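Local coordinates for fatty acid amide hydrolase (Candida albicans, PDB 6KVR), which probably hydrolyses monocarboxylic acid amides, including those of fatty acids, to the carboxylate and ammonium, as a serine hydrolase of the amidase signature family, at residues 414-419 with 474-479; 228-233 with 263-268; 391-396 with 423-428. All blocks are in the same frame, centred on the assembly; numbering follows the deposited sequence.

Contact 1 (414-419 with 474-479); sequences PLTKLT and HSEEVY
Two hydrogen bonds from one ammonium group carry the polar half of this contact. K417 has CG anti to the backbone N (chi1 175°), and the rest of its chain runs on extended, so NZ is delivered to the loop 474-479 at full length. There K417 NZ donates to E476 O at 2.7 Å, lying in the carbonyl plane with a C=O...N angle of 156°. K417 NZ also donates to Y479 OH at 2.8 Å, arriving at the edge of the ring and close to its plane, the lysine chain crossing the tyrosine at about a right angle.

The carboxylates join in only at a distance. K417 NZ stands 5.4 Å from E477 OE1, with E476 OE1 farther still, so any pull on the ammonium is probably modest. E476 instead reaches back along the lysine, its OE1 3.8 Å from K417 CB, and one water links the segments: it donates to OE1 and accepts from K417 N in helix 417-423. T416 is at the N-cap position of that helix, though its side chain makes no capping bond, and the opposing segment makes a type II beta turn from H474 to E477, with E476 at positive phi. In the amidase domain the first turn of helix 417-423 packs on this beta turn, with L418 and E476 the closest pair, CA to CA 6.1 Å.

Apolar contact is the work of L418, whose CG lies anti to its carbonyl carbon. L418 CD1 sits 3.7 Å from E476 CA and also touches V478 CG1 at 4.0 Å, while its CD2 approaches Y479 CE1 obliquely at 4.1 Å. H209 covers L418 from a neighbouring loop, D211 accepts from the backbone N of E476, and L523 and L526 of helix 522-529 pack on Y479.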
# COMPACT_ATOMS: atom_id res chain seq x y z
N PRO A 414 -12.13 -10.85 32.44
CA PRO A 414 -12.15 -9.52 33.07
C PRO A 414 -11.25 -8.54 32.32
O PRO A 414 -10.15 -8.87 31.88
CB PRO A 414 -11.63 -9.79 34.50
CG PRO A 414 -10.91 -11.10 34.43
CD PRO A 414 -11.58 -11.89 33.34
N LEU A 415 -11.75 -7.31 32.20
CA LEU A 415 -11.01 -6.27 31.49
C LEU A 415 -9.85 -5.75 32.33
O LEU A 415 -10.01 -5.42 33.51
CB LEU A 415 -11.95 -5.13 31.14
CG LEU A 415 -13.01 -5.50 30.09
CD1 LEU A 415 -13.87 -4.31 29.75
CD2 LEU A 415 -12.35 -6.05 28.83
N THR A 416 -8.67 -5.69 31.72
CA THR A 416 -7.49 -5.08 32.32
C THR A 416 -7.63 -3.55 32.35
O THR A 416 -8.41 -2.95 31.60
CB THR A 416 -6.27 -5.55 31.52
OG1 THR A 416 -5.89 -6.87 31.96
CG2 THR A 416 -5.12 -4.58 31.57
N LYS A 417 -6.88 -2.92 33.26
CA LYS A 417 -6.95 -1.46 33.40
C LYS A 417 -6.58 -0.75 32.10
O LYS A 417 -7.29 0.16 31.64
CB LYS A 417 -6.02 -1.00 34.53
CG LYS A 417 -5.94 0.52 34.66
CD LYS A 417 -4.89 0.96 35.66
CE LYS A 417 -4.50 2.41 35.39
NZ LYS A 417 -3.30 2.79 36.16
N LEU A 418 -5.45 -1.11 31.49
CA LEU A 418 -5.09 -0.42 30.26
C LEU A 418 -5.93 -0.86 29.07
O LEU A 418 -5.86 -0.21 28.03
CB LEU A 418 -3.59 -0.59 29.96
CG LEU A 418 -2.70 0.20 30.94
CD1 LEU A 418 -1.22 0.17 30.56
CD2 LEU A 418 -3.21 1.66 31.11
N THR A 419 -6.73 -1.91 29.22
CA THR A 419 -7.67 -2.30 28.17
C THR A 419 -8.86 -1.35 28.16
O THR A 419 -9.26 -0.86 27.10
CB THR A 419 -8.13 -3.75 28.39
OG1 THR A 419 -7.12 -4.64 27.91
CG2 THR A 419 -9.42 -4.04 27.66
N HIS A 474 5.90 2.48 35.19
CA HIS A 474 5.42 1.47 36.12
C HIS A 474 4.32 0.65 35.45
O HIS A 474 3.61 1.14 34.58
CB HIS A 474 4.90 2.11 37.40
CG HIS A 474 5.95 2.79 38.21
ND1 HIS A 474 5.67 3.73 39.18
CD2 HIS A 474 7.30 2.64 38.21
CE1 HIS A 474 6.79 4.14 39.73
NE2 HIS A 474 7.80 3.50 39.16
N SER A 475 4.19 -0.61 35.87
CA SER A 475 3.18 -1.48 35.28
C SER A 475 1.80 -0.84 35.33
O SER A 475 1.41 -0.23 36.34
CB SER A 475 3.17 -2.84 35.97
OG SER A 475 4.45 -3.46 35.80
N GLU A 476 1.08 -0.93 34.21
CA GLU A 476 -0.30 -0.47 34.08
C GLU A 476 -0.43 1.04 34.26
O GLU A 476 -1.52 1.55 34.56
CB GLU A 476 -1.22 -1.21 35.06
CG GLU A 476 -1.11 -2.74 35.03
CD GLU A 476 -2.31 -3.45 35.67
OE1 GLU A 476 -3.37 -3.65 35.01
OE2 GLU A 476 -2.20 -3.80 36.87
N GLU A 477 0.66 1.78 34.03
CA GLU A 477 0.67 3.24 34.23
C GLU A 477 1.35 3.94 33.06
O GLU A 477 2.21 4.81 33.23
CB GLU A 477 1.36 3.58 35.56
CG GLU A 477 0.46 3.34 36.78
CD GLU A 477 1.05 3.87 38.08
OE1 GLU A 477 1.03 5.10 38.31
OE2 GLU A 477 1.50 3.03 38.90
N VAL A 478 0.97 3.57 31.83
CA VAL A 478 1.46 4.25 30.65
C VAL A 478 0.28 4.52 29.73
O VAL A 478 -0.40 3.59 29.28
CB VAL A 478 2.59 3.47 29.94
CG1 VAL A 478 2.22 1.99 29.75
CG2 VAL A 478 2.96 4.13 28.63
N TYR A 479 0.03 5.81 29.45
CA TYR A 479 -1.20 6.31 28.86
C TYR A 479 -1.01 7.04 27.54
O TYR A 479 -1.91 6.99 26.69
CB TYR A 479 -1.89 7.26 29.84
CG TYR A 479 -2.02 6.71 31.25
CD1 TYR A 479 -3.07 5.85 31.58
CD2 TYR A 479 -1.11 7.05 32.23
CE1 TYR A 479 -3.20 5.34 32.86
CE2 TYR A 479 -1.22 6.54 33.52
CZ TYR A 479 -2.26 5.70 33.82
OH TYR A 479 -2.37 5.20 35.09
O HOH W 1 -5.85 -4.12 35.81

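Contact 2 (228-233 with 263-268); sequences LSSGGS and AYSGCH
With OG anti to its carbonyl carbon (chi1 -67°), S265 holds its hydroxyl out from helix 259-265 toward the glycine-rich loop 228-233, and Y264, also with CG anti to the carbonyl carbon, sends its ring alongside. S265 OG donates to the carbonyl O of S230 at 2.9 Å. The donor lies in the carbonyl plane and, at a C=O...O angle of 109°, on a lone pair. S265 OG also lies 3.2 Å from S230 CB, so the serine rests snugly on the loop.

Y264 presents a ring edge rather than a face. Y264 CD2 is 3.3 Å from G231 CA, close to the ring plane; G231, with no side chain and at a phi of 97°, lets the ring edge come this close. Within the loop, S229 OG accepts from G231 N at 2.6 Å, which makes an ST turn, and D211 is a second partner of that hydroxyl. S230 OG bonds to the carbonyl of S235.

Two residues after G231, a cis peptide from G232 leads into S233, predicted to belong to the charge relay and bonded through OG to K158. With S257, the predicted acyl-ester serine, to which S233 OG makes a weak hydrogen bond, this fits the Ser-cisSer-Lys triad of amidase signature enzymes. The buried S230 carbonyl is gripped by the S265 hydroxyl, consistent with a second-shell hold on the backbone leading to the predicted catalytic cis-serine.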
# COMPACT_ATOMS: atom_id res chain seq x y z
N LEU A 228 9.84 -1.93 36.96
CA LEU A 228 9.28 -1.29 35.78
C LEU A 228 8.72 -2.30 34.78
O LEU A 228 9.09 -3.48 34.76
CB LEU A 228 10.33 -0.42 35.08
CG LEU A 228 11.09 0.47 36.07
CD1 LEU A 228 12.17 1.26 35.36
CD2 LEU A 228 10.12 1.40 36.85
N SER A 229 7.81 -1.81 33.94
CA SER A 229 7.33 -2.58 32.81
C SER A 229 8.43 -2.75 31.76
O SER A 229 9.27 -1.88 31.56
CB SER A 229 6.13 -1.89 32.17
OG SER A 229 5.96 -2.31 30.84
N SER A 230 8.40 -3.89 31.06
CA SER A 230 9.23 -4.07 29.88
C SER A 230 8.57 -3.53 28.62
O SER A 230 9.18 -3.62 27.54
CB SER A 230 9.59 -5.55 29.70
OG SER A 230 8.50 -6.30 29.15
N GLY A 231 7.38 -2.96 28.73
CA GLY A 231 6.69 -2.37 27.60
C GLY A 231 5.68 -3.30 26.96
O GLY A 231 5.25 -4.31 27.53
N GLY A 232 5.28 -2.93 25.74
CA GLY A 232 4.36 -3.73 24.96
C GLY A 232 4.02 -3.00 23.68
O GLY A 232 4.46 -1.87 23.46
N SER A 233 3.20 -3.64 22.85
CA SER A 233 2.61 -4.93 23.11
C SER A 233 3.53 -6.13 22.85
O SER A 233 3.17 -7.25 23.17
CB SER A 233 1.32 -5.10 22.28
OG SER A 233 1.59 -5.32 20.91
N ALA A 263 13.09 0.26 23.58
CA ALA A 263 13.63 1.40 24.31
C ALA A 263 13.51 1.21 25.82
O ALA A 263 14.44 1.55 26.57
CB ALA A 263 12.92 2.69 23.88
N TYR A 264 12.38 0.67 26.29
CA TYR A 264 12.17 0.47 27.72
C TYR A 264 13.16 -0.54 28.27
O TYR A 264 13.67 -0.37 29.39
CB TYR A 264 10.75 -0.02 28.02
CG TYR A 264 9.59 0.91 27.72
CD1 TYR A 264 9.79 2.19 27.23
CD2 TYR A 264 8.28 0.49 27.93
CE1 TYR A 264 8.73 3.03 26.96
CE2 TYR A 264 7.20 1.31 27.65
CZ TYR A 264 7.44 2.59 27.17
OH TYR A 264 6.38 3.43 26.90
N SER A 265 13.45 -1.60 27.52
CA SER A 265 14.07 -2.80 28.06
C SER A 265 15.55 -2.92 27.72
O SER A 265 16.14 -3.95 28.03
CB SER A 265 13.34 -4.05 27.57
OG SER A 265 12.03 -4.13 28.09
N GLY A 266 16.13 -1.94 27.05
CA GLY A 266 17.56 -1.95 26.81
C GLY A 266 18.05 -2.66 25.56
O GLY A 266 19.16 -3.20 25.58
N CYS A 267 17.28 -2.65 24.46
CA CYS A 267 17.79 -3.23 23.22
C CYS A 267 17.39 -2.33 22.06
O CYS A 267 16.88 -1.22 22.25
CB CYS A 267 17.29 -4.67 23.03
SG CYS A 267 15.51 -4.85 23.02
N HIS A 268 17.67 -2.79 20.84
CA HIS A 268 17.38 -2.05 19.62
C HIS A 268 16.19 -2.69 18.91
O HIS A 268 15.98 -3.90 19.01
CB HIS A 268 18.56 -2.03 18.64
CG HIS A 268 19.86 -1.59 19.24
ND1 HIS A 268 20.05 -0.33 19.78
CD2 HIS A 268 21.05 -2.23 19.34
CE1 HIS A 268 21.30 -0.23 20.20
NE2 HIS A 268 21.93 -1.36 19.95

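Contact 3 (391-396 with 423-428); sequences TVHKMY and LNYGEG
The contact belongs to the helical part of this amidase fold beside the predicted substrate site, where helix 385-397 meets the loop between helices 417-423 and 434-457. Its centre is a T-shaped (edge-to-face) stack of H393 on Y425, the ring planes at 83° and the centroids 4.3 Å apart. The imidazole leads with its CD2 corner, 3.2 Å above the tyrosine plane and over the middle of the ring. H393 CG is anti to its carbonyl carbon (chi1 -78°), and the ring is steadied by a bond from ND1 to the carbonyl of Y389. One face of the imidazole lies under Y396 CE2 of its own helix, so the histidine is held from two directions. Y396 also touches Y425, obliquely, CD2 to CD2 at 4.2 Å, and its side chain comes about 3 Å from G255 of the predicted substrate site.

Beside the rings the backbones close up. G426 CA comes 4.1 Å from K394 CA, a closeness made possible by glycine's lack of a side chain; it also makes a CA-H...O contact with the carbonyl of H393. E427 forms a salt bridge with K430, while K394 NZ is 5.2 Å from E427 OE2, not in contact. Waters seal both ends: one joins K394 O to E427 N, and the other lies 2.8 Å from H393 NE2 and 3.0 Å from Y425 OH.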
# COMPACT_ATOMS: atom_id res chain seq x y z
N THR A 391 -6.24 11.83 15.06
CA THR A 391 -6.66 11.04 13.91
C THR A 391 -6.30 9.58 14.10
O THR A 391 -7.12 8.69 13.86
CB THR A 391 -6.05 11.59 12.62
OG1 THR A 391 -6.43 12.95 12.45
CG2 THR A 391 -6.56 10.78 11.42
N VAL A 392 -5.07 9.30 14.54
CA VAL A 392 -4.69 7.89 14.63
C VAL A 392 -5.45 7.20 15.76
O VAL A 392 -5.84 6.04 15.63
CB VAL A 392 -3.16 7.74 14.77
CG1 VAL A 392 -2.67 8.00 16.22
CG2 VAL A 392 -2.74 6.35 14.25
N HIS A 393 -5.74 7.92 16.85
CA HIS A 393 -6.48 7.27 17.92
C HIS A 393 -7.94 7.06 17.55
O HIS A 393 -8.56 6.10 18.03
CB HIS A 393 -6.33 8.04 19.23
CG HIS A 393 -5.02 7.77 19.90
ND1 HIS A 393 -3.81 8.09 19.32
CD2 HIS A 393 -4.72 7.09 21.03
CE1 HIS A 393 -2.82 7.68 20.10
NE2 HIS A 393 -3.35 7.06 21.14
N LYS A 394 -8.52 7.92 16.70
CA LYS A 394 -9.85 7.63 16.17
C LYS A 394 -9.80 6.37 15.32
O LYS A 394 -10.70 5.53 15.38
CB LYS A 394 -10.38 8.81 15.35
CG LYS A 394 -10.84 10.03 16.14
CD LYS A 394 -11.36 11.09 15.16
CE LYS A 394 -11.69 12.43 15.83
NZ LYS A 394 -11.46 13.58 14.88
N MSE A 395 -8.73 6.23 14.52
CA MSE A 395 -8.57 5.13 13.56
C MSE A 395 -8.54 3.81 14.29
O MSE A 395 -9.08 2.81 13.80
CB MSE A 395 -7.28 5.28 12.74
CG MSE A 395 -7.36 6.20 11.52
SE MSE A 395 -5.58 6.46 10.69
CE MSE A 395 -6.10 7.34 9.04
N TYR A 396 -7.91 3.79 15.46
CA TYR A 396 -7.80 2.55 16.22
C TYR A 396 -9.17 1.96 16.52
O TYR A 396 -9.33 0.73 16.50
CB TYR A 396 -7.04 2.77 17.54
CG TYR A 396 -5.57 3.05 17.38
CD1 TYR A 396 -4.86 2.51 16.32
CD2 TYR A 396 -4.89 3.84 18.31
CE1 TYR A 396 -3.50 2.78 16.16
CE2 TYR A 396 -3.53 4.10 18.17
CZ TYR A 396 -2.84 3.57 17.10
OH TYR A 396 -1.50 3.83 16.95
N LEU A 423 -9.79 1.03 24.94
CA LEU A 423 -11.15 0.96 24.41
C LEU A 423 -11.82 2.32 24.41
O LEU A 423 -12.81 2.51 23.69
CB LEU A 423 -11.97 -0.06 25.20
CG LEU A 423 -11.51 -1.50 24.94
CD1 LEU A 423 -12.24 -2.51 25.84
CD2 LEU A 423 -11.66 -1.85 23.45
N ASN A 424 -11.31 3.29 25.18
CA ASN A 424 -11.88 4.64 25.19
C ASN A 424 -11.05 5.65 24.38
O ASN A 424 -11.29 6.86 24.49
CB ASN A 424 -12.05 5.11 26.63
CG ASN A 424 -13.30 4.54 27.28
OD1 ASN A 424 -14.37 5.17 27.25
ND2 ASN A 424 -13.19 3.33 27.83
N TYR A 425 -10.14 5.17 23.52
CA TYR A 425 -9.14 6.03 22.88
C TYR A 425 -9.73 7.13 22.00
O TYR A 425 -9.33 8.30 22.09
CB TYR A 425 -8.19 5.19 22.04
CG TYR A 425 -6.86 5.10 22.71
CD1 TYR A 425 -6.51 6.03 23.67
CD2 TYR A 425 -5.98 4.08 22.40
CE1 TYR A 425 -5.29 5.97 24.31
CE2 TYR A 425 -4.76 3.99 23.05
CZ TYR A 425 -4.42 4.94 24.00
OH TYR A 425 -3.20 4.88 24.64
N GLY A 426 -10.59 6.78 21.06
CA GLY A 426 -10.92 7.83 20.09
C GLY A 426 -12.32 8.34 20.38
O GLY A 426 -12.53 9.09 21.33
N GLU A 427 -13.29 7.88 19.60
CA GLU A 427 -14.69 7.97 19.99
C GLU A 427 -15.21 6.64 20.53
O GLU A 427 -16.42 6.39 20.49
CB GLU A 427 -15.54 8.48 18.82
CG GLU A 427 -15.08 9.86 18.28
CD GLU A 427 -16.05 10.47 17.27
OE1 GLU A 427 -17.23 10.69 17.62
OE2 GLU A 427 -15.64 10.74 16.11
N GLY A 428 -14.31 5.78 21.02
CA GLY A 428 -14.67 4.52 21.64
C GLY A 428 -15.67 3.67 20.87
O GLY A 428 -15.38 3.20 19.76
O HOH W 2 -2.19 7.53 23.61
O HOH W 3 -12.79 6.09 17.19

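How the contacts relate
Following the chain from the N terminus, contact 2 closes first, its loop running from the glycine-rich segment through helix 235-243 and strand 248-253 to helix 259-265. Contacts 1 and 3 come later and cross: 391-396 opens, 414-419 follows, 423-428 closes contact 3, and 474-479 closes contact 1. The two are bridged where Y425 OH meets the carbonyl of Y479 in a probable hydrogen bond. Contact 1 also touches contact 2, through H474 against L228 and V478 against the Y264 hydroxyl. The loop 474-479 therefore joins the buried region by the predicted catalytic serines to the outer helices, while contacts 2 and 3 do not touch.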